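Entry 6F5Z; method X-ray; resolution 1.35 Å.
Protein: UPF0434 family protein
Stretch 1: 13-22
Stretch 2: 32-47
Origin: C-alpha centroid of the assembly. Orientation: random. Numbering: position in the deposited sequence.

Stretch 1 (13-22) LDKSELELEV
Stretch 2, residues 32-47: EGRLIGTVTGEVYPIE

Leu 18, Leu 20 and Leu 35 share one face of an antiparallel sheet and form the apolar centre. Leu 35 (m, t) brings CD2 4.0 Å from Leu 18 CB and 4.1 Å from Leu 20 CD1. Leu 18 (m, t) also sets CD2 3.8 Å from Tyr 44 CD2, while Leu 20 (t, p) extends CD1 to 3.6 Å from Ile 46 CD1. Strands 18-22 and 33-37, extended and running at 154°, pair Leu 18 with Gly 37, Leu 20 with Leu 35 and Val 22 with Gly 33 (non-hydrogen-bonded), alternating with two hydrogen-bonded pairs: Glu 19 N to Ile 36 O and Ile 36 N to Glu 19 O, both 2.8 Å; Glu 21 N to Arg 34 O and Arg 34 N to Glu 21 O, both 2.9 Å. A CB on Gly 33 (phi/psi 161/-159) would clash with Glu 21 O. On the face of Glu 19 and Ile 36, Glu 21 OE1 meets Arg 34 NH1 at 3.2 Å, a salt bridge near the guanidinium plane. Beyond Gly 37 the chain turns, and Glu 17 O accepts from Thr 38 N (3.1 Å) and Thr 38 OG1 (2.7 Å). At the polar edge, water 1 donates to Ser 16 OG (2.6 Å) and accepts from Thr 40 N (2.9 Å), bridging the stretches.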

# COMPACT_ATOMS: atom_id res chain seq x y z
N LEU C 13 -5.51 30.70 -2.80
CA LEU C 13 -6.42 31.27 -1.80
C LEU C 13 -7.83 30.73 -1.90
O LEU C 13 -8.42 30.41 -0.88
CB LEU C 13 -6.48 32.78 -1.93
CG LEU C 13 -5.23 33.55 -1.54
CD1 LEU C 13 -5.34 34.99 -1.95
CD2 LEU C 13 -5.01 33.49 -0.02
N ASP C 14 -8.37 30.65 -3.11
CA ASP C 14 -9.77 30.25 -3.30
C ASP C 14 -9.99 29.23 -4.42
O ASP C 14 -11.15 28.88 -4.76
CB ASP C 14 -10.64 31.51 -3.54
CG ASP C 14 -10.32 32.18 -4.86
OD1 ASP C 14 -9.30 31.81 -5.49
OD2 ASP C 14 -11.12 33.04 -5.30
N LYS C 15 -8.89 28.72 -4.98
CA LYS C 15 -8.93 27.68 -6.01
C LYS C 15 -9.54 28.14 -7.33
O LYS C 15 -9.92 27.31 -8.15
CB LYS C 15 -9.60 26.36 -5.51
CG LYS C 15 -9.21 25.93 -4.09
CD LYS C 15 -7.71 25.91 -3.81
CE LYS C 15 -7.49 25.52 -2.38
NZ LYS C 15 -6.11 25.75 -1.99
N SER C 16 -9.55 29.45 -7.56
CA SER C 16 -10.07 30.00 -8.80
C SER C 16 -9.00 29.98 -9.89
O SER C 16 -7.82 29.74 -9.66
CB SER C 16 -10.60 31.41 -8.56
OG SER C 16 -9.58 32.20 -7.98
N GLU C 17 -9.44 30.27 -11.11
CA GLU C 17 -8.58 30.28 -12.28
C GLU C 17 -7.53 31.38 -12.20
O GLU C 17 -7.81 32.46 -11.67
CB GLU C 17 -9.48 30.50 -13.53
CG GLU C 17 -8.82 30.21 -14.87
CD GLU C 17 -8.47 28.77 -15.20
OE1 GLU C 17 -7.65 28.57 -16.13
OE2 GLU C 17 -9.01 27.84 -14.56
N LEU C 18 -6.33 31.10 -12.75
CA LEU C 18 -5.25 32.07 -12.88
C LEU C 18 -5.13 32.46 -14.34
O LEU C 18 -5.27 31.63 -15.25
CB LEU C 18 -3.89 31.47 -12.46
CG LEU C 18 -3.84 31.08 -10.99
CD1 LEU C 18 -2.72 30.01 -10.77
CD2 LEU C 18 -3.58 32.29 -10.07
N GLU C 19 -4.79 33.72 -14.58
CA GLU C 19 -4.50 34.24 -15.90
C GLU C 19 -2.97 34.25 -16.00
O GLU C 19 -2.31 34.78 -15.12
CB GLU C 19 -5.05 35.69 -16.01
CG GLU C 19 -4.69 36.44 -17.28
CD GLU C 19 -4.68 37.96 -17.17
OE1 GLU C 19 -3.91 38.61 -17.91
OE2 GLU C 19 -5.43 38.51 -16.33
N LEU C 20 -2.44 33.74 -17.10
CA LEU C 20 -1.00 33.78 -17.34
C LEU C 20 -0.62 34.98 -18.19
O LEU C 20 -1.22 35.20 -19.27
CB LEU C 20 -0.56 32.48 -18.07
CG LEU C 20 0.90 32.42 -18.56
CD1 LEU C 20 1.88 32.41 -17.37
CD2 LEU C 20 1.11 31.23 -19.43
N GLU C 21 0.40 35.72 -17.73
CA GLU C 21 1.05 36.79 -18.47
C GLU C 21 2.50 36.32 -18.68
O GLU C 21 3.17 35.91 -17.71
CB GLU C 21 1.06 38.12 -17.71
CG GLU C 21 -0.31 38.74 -17.57
CD GLU C 21 -0.27 40.16 -17.02
OE1 GLU C 21 0.80 40.60 -16.54
OE2 GLU C 21 -1.35 40.80 -17.01
N VAL C 22 3.00 36.38 -19.92
CA VAL C 22 4.35 35.92 -20.23
C VAL C 22 5.26 37.09 -20.61
O VAL C 22 4.91 37.88 -21.49
CB VAL C 22 4.29 34.89 -21.38
CG1 VAL C 22 5.67 34.41 -21.80
CG2 VAL C 22 3.43 33.68 -21.01
N GLU C 32 9.81 33.96 -17.48
CA GLU C 32 9.45 35.12 -16.70
C GLU C 32 8.00 35.45 -17.00
O GLU C 32 7.59 35.34 -18.14
CB GLU C 32 10.33 36.33 -17.05
CG GLU C 32 11.79 36.13 -16.75
CD GLU C 32 12.17 35.87 -15.30
OE1 GLU C 32 11.43 36.36 -14.40
OE2 GLU C 32 13.28 35.34 -15.06
N GLY C 33 7.26 35.86 -15.97
CA GLY C 33 5.86 36.17 -16.15
C GLY C 33 5.16 36.15 -14.82
O GLY C 33 5.80 36.31 -13.78
N ARG C 34 3.85 36.00 -14.87
CA ARG C 34 3.10 35.95 -13.63
C ARG C 34 1.77 35.25 -13.87
O ARG C 34 1.27 35.20 -14.99
CB ARG C 34 2.88 37.36 -13.05
CG ARG C 34 2.09 38.28 -13.96
CD ARG C 34 2.40 39.78 -13.74
NE ARG C 34 3.84 40.00 -13.82
CZ ARG C 34 4.53 40.08 -14.96
NH1 ARG C 34 3.90 40.09 -16.13
NH2 ARG C 34 5.85 40.18 -14.94
N LEU C 35 1.21 34.72 -12.78
CA LEU C 35 -0.09 34.08 -12.76
C LEU C 35 -0.96 34.98 -11.90
O LEU C 35 -0.58 35.29 -10.77
CB LEU C 35 0.06 32.67 -12.11
CG LEU C 35 0.70 31.68 -13.07
CD1 LEU C 35 1.28 30.46 -12.30
CD2 LEU C 35 -0.30 31.19 -14.13
N ILE C 36 -2.07 35.47 -12.45
CA ILE C 36 -2.91 36.43 -11.74
C ILE C 36 -4.25 35.84 -11.39
O ILE C 36 -4.92 35.31 -12.26
CB ILE C 36 -3.06 37.71 -12.59
CG1 ILE C 36 -1.69 38.32 -12.95
CG2 ILE C 36 -3.93 38.75 -11.84
CD1 ILE C 36 -1.72 39.46 -13.96
N GLY C 37 -4.61 35.92 -10.11
CA GLY C 37 -5.90 35.43 -9.66
C GLY C 37 -7.04 36.19 -10.33
O GLY C 37 -7.13 37.41 -10.16
N THR C 38 -7.89 35.49 -11.08
CA THR C 38 -9.04 36.10 -11.79
C THR C 38 -10.12 36.62 -10.83
O THR C 38 -11.00 37.38 -11.27
CB THR C 38 -9.66 35.09 -12.77
OG1 THR C 38 -10.08 33.95 -12.05
CG2 THR C 38 -8.69 34.71 -13.94
N VAL C 39 -10.10 36.17 -9.56
CA VAL C 39 -11.07 36.61 -8.55
C VAL C 39 -10.40 37.44 -7.49
O VAL C 39 -10.92 38.51 -7.12
CB VAL C 39 -11.78 35.37 -7.93
CG1 VAL C 39 -12.75 35.76 -6.82
CG2 VAL C 39 -12.50 34.54 -9.00
N THR C 40 -9.26 36.98 -6.97
CA THR C 40 -8.60 37.70 -5.88
C THR C 40 -7.74 38.88 -6.34
O THR C 40 -7.38 39.72 -5.51
CB THR C 40 -7.64 36.74 -5.11
OG1 THR C 40 -6.58 36.36 -6.01
CG2 THR C 40 -8.36 35.51 -4.57
N GLY C 41 -7.30 38.84 -7.59
CA GLY C 41 -6.38 39.80 -8.20
C GLY C 41 -4.95 39.61 -7.71
O GLY C 41 -4.07 40.41 -8.05
N GLU C 42 -4.69 38.54 -6.92
CA GLU C 42 -3.33 38.33 -6.40
C GLU C 42 -2.38 37.94 -7.55
O GLU C 42 -2.77 37.26 -8.50
CB GLU C 42 -3.32 37.26 -5.28
CG GLU C 42 -4.07 37.70 -4.03
CD GLU C 42 -3.56 38.91 -3.24
OE1 GLU C 42 -2.40 39.34 -3.44
OE2 GLU C 42 -4.33 39.39 -2.38
N VAL C 43 -1.15 38.46 -7.49
CA VAL C 43 -0.14 38.25 -8.52
C VAL C 43 0.89 37.27 -7.98
O VAL C 43 1.55 37.56 -6.99
CB VAL C 43 0.51 39.59 -8.97
CG1 VAL C 43 1.61 39.33 -10.02
CG2 VAL C 43 -0.55 40.56 -9.51
N TYR C 44 1.05 36.13 -8.66
CA TYR C 44 2.00 35.06 -8.30
C TYR C 44 3.10 35.09 -9.36
O TYR C 44 2.86 34.72 -10.52
CB TYR C 44 1.27 33.72 -8.25
CG TYR C 44 0.15 33.76 -7.22
CD1 TYR C 44 0.44 33.66 -5.86
CD2 TYR C 44 -1.18 33.87 -7.60
CE1 TYR C 44 -0.57 33.70 -4.91
CE2 TYR C 44 -2.21 33.88 -6.65
CZ TYR C 44 -1.89 33.80 -5.30
OH TYR C 44 -2.86 33.82 -4.31
N PRO C 45 4.31 35.57 -9.01
CA PRO C 45 5.34 35.72 -10.05
C PRO C 45 5.95 34.42 -10.49
O PRO C 45 6.08 33.50 -9.69
CB PRO C 45 6.38 36.61 -9.38
CG PRO C 45 6.29 36.23 -7.91
CD PRO C 45 4.80 35.98 -7.68
N ILE C 46 6.39 34.36 -11.75
CA ILE C 46 7.15 33.22 -12.28
C ILE C 46 8.53 33.79 -12.49
O ILE C 46 8.69 34.76 -13.26
CB ILE C 46 6.57 32.72 -13.60
CG1 ILE C 46 5.11 32.24 -13.41
CG2 ILE C 46 7.46 31.64 -14.19
CD1 ILE C 46 4.30 31.99 -14.74
N GLU C 47 9.51 33.27 -11.74
CA GLU C 47 10.84 33.82 -11.68
C GLU C 47 11.81 32.77 -12.08
O GLU C 47 11.89 31.74 -11.40
CB GLU C 47 11.14 34.31 -10.25
CG GLU C 47 10.11 35.31 -9.75
CD GLU C 47 10.18 35.59 -8.27
OE1 GLU C 47 10.49 34.67 -7.47
OE2 GLU C 47 9.99 36.76 -7.90
O HOH W 1 -8.27 34.44 -8.01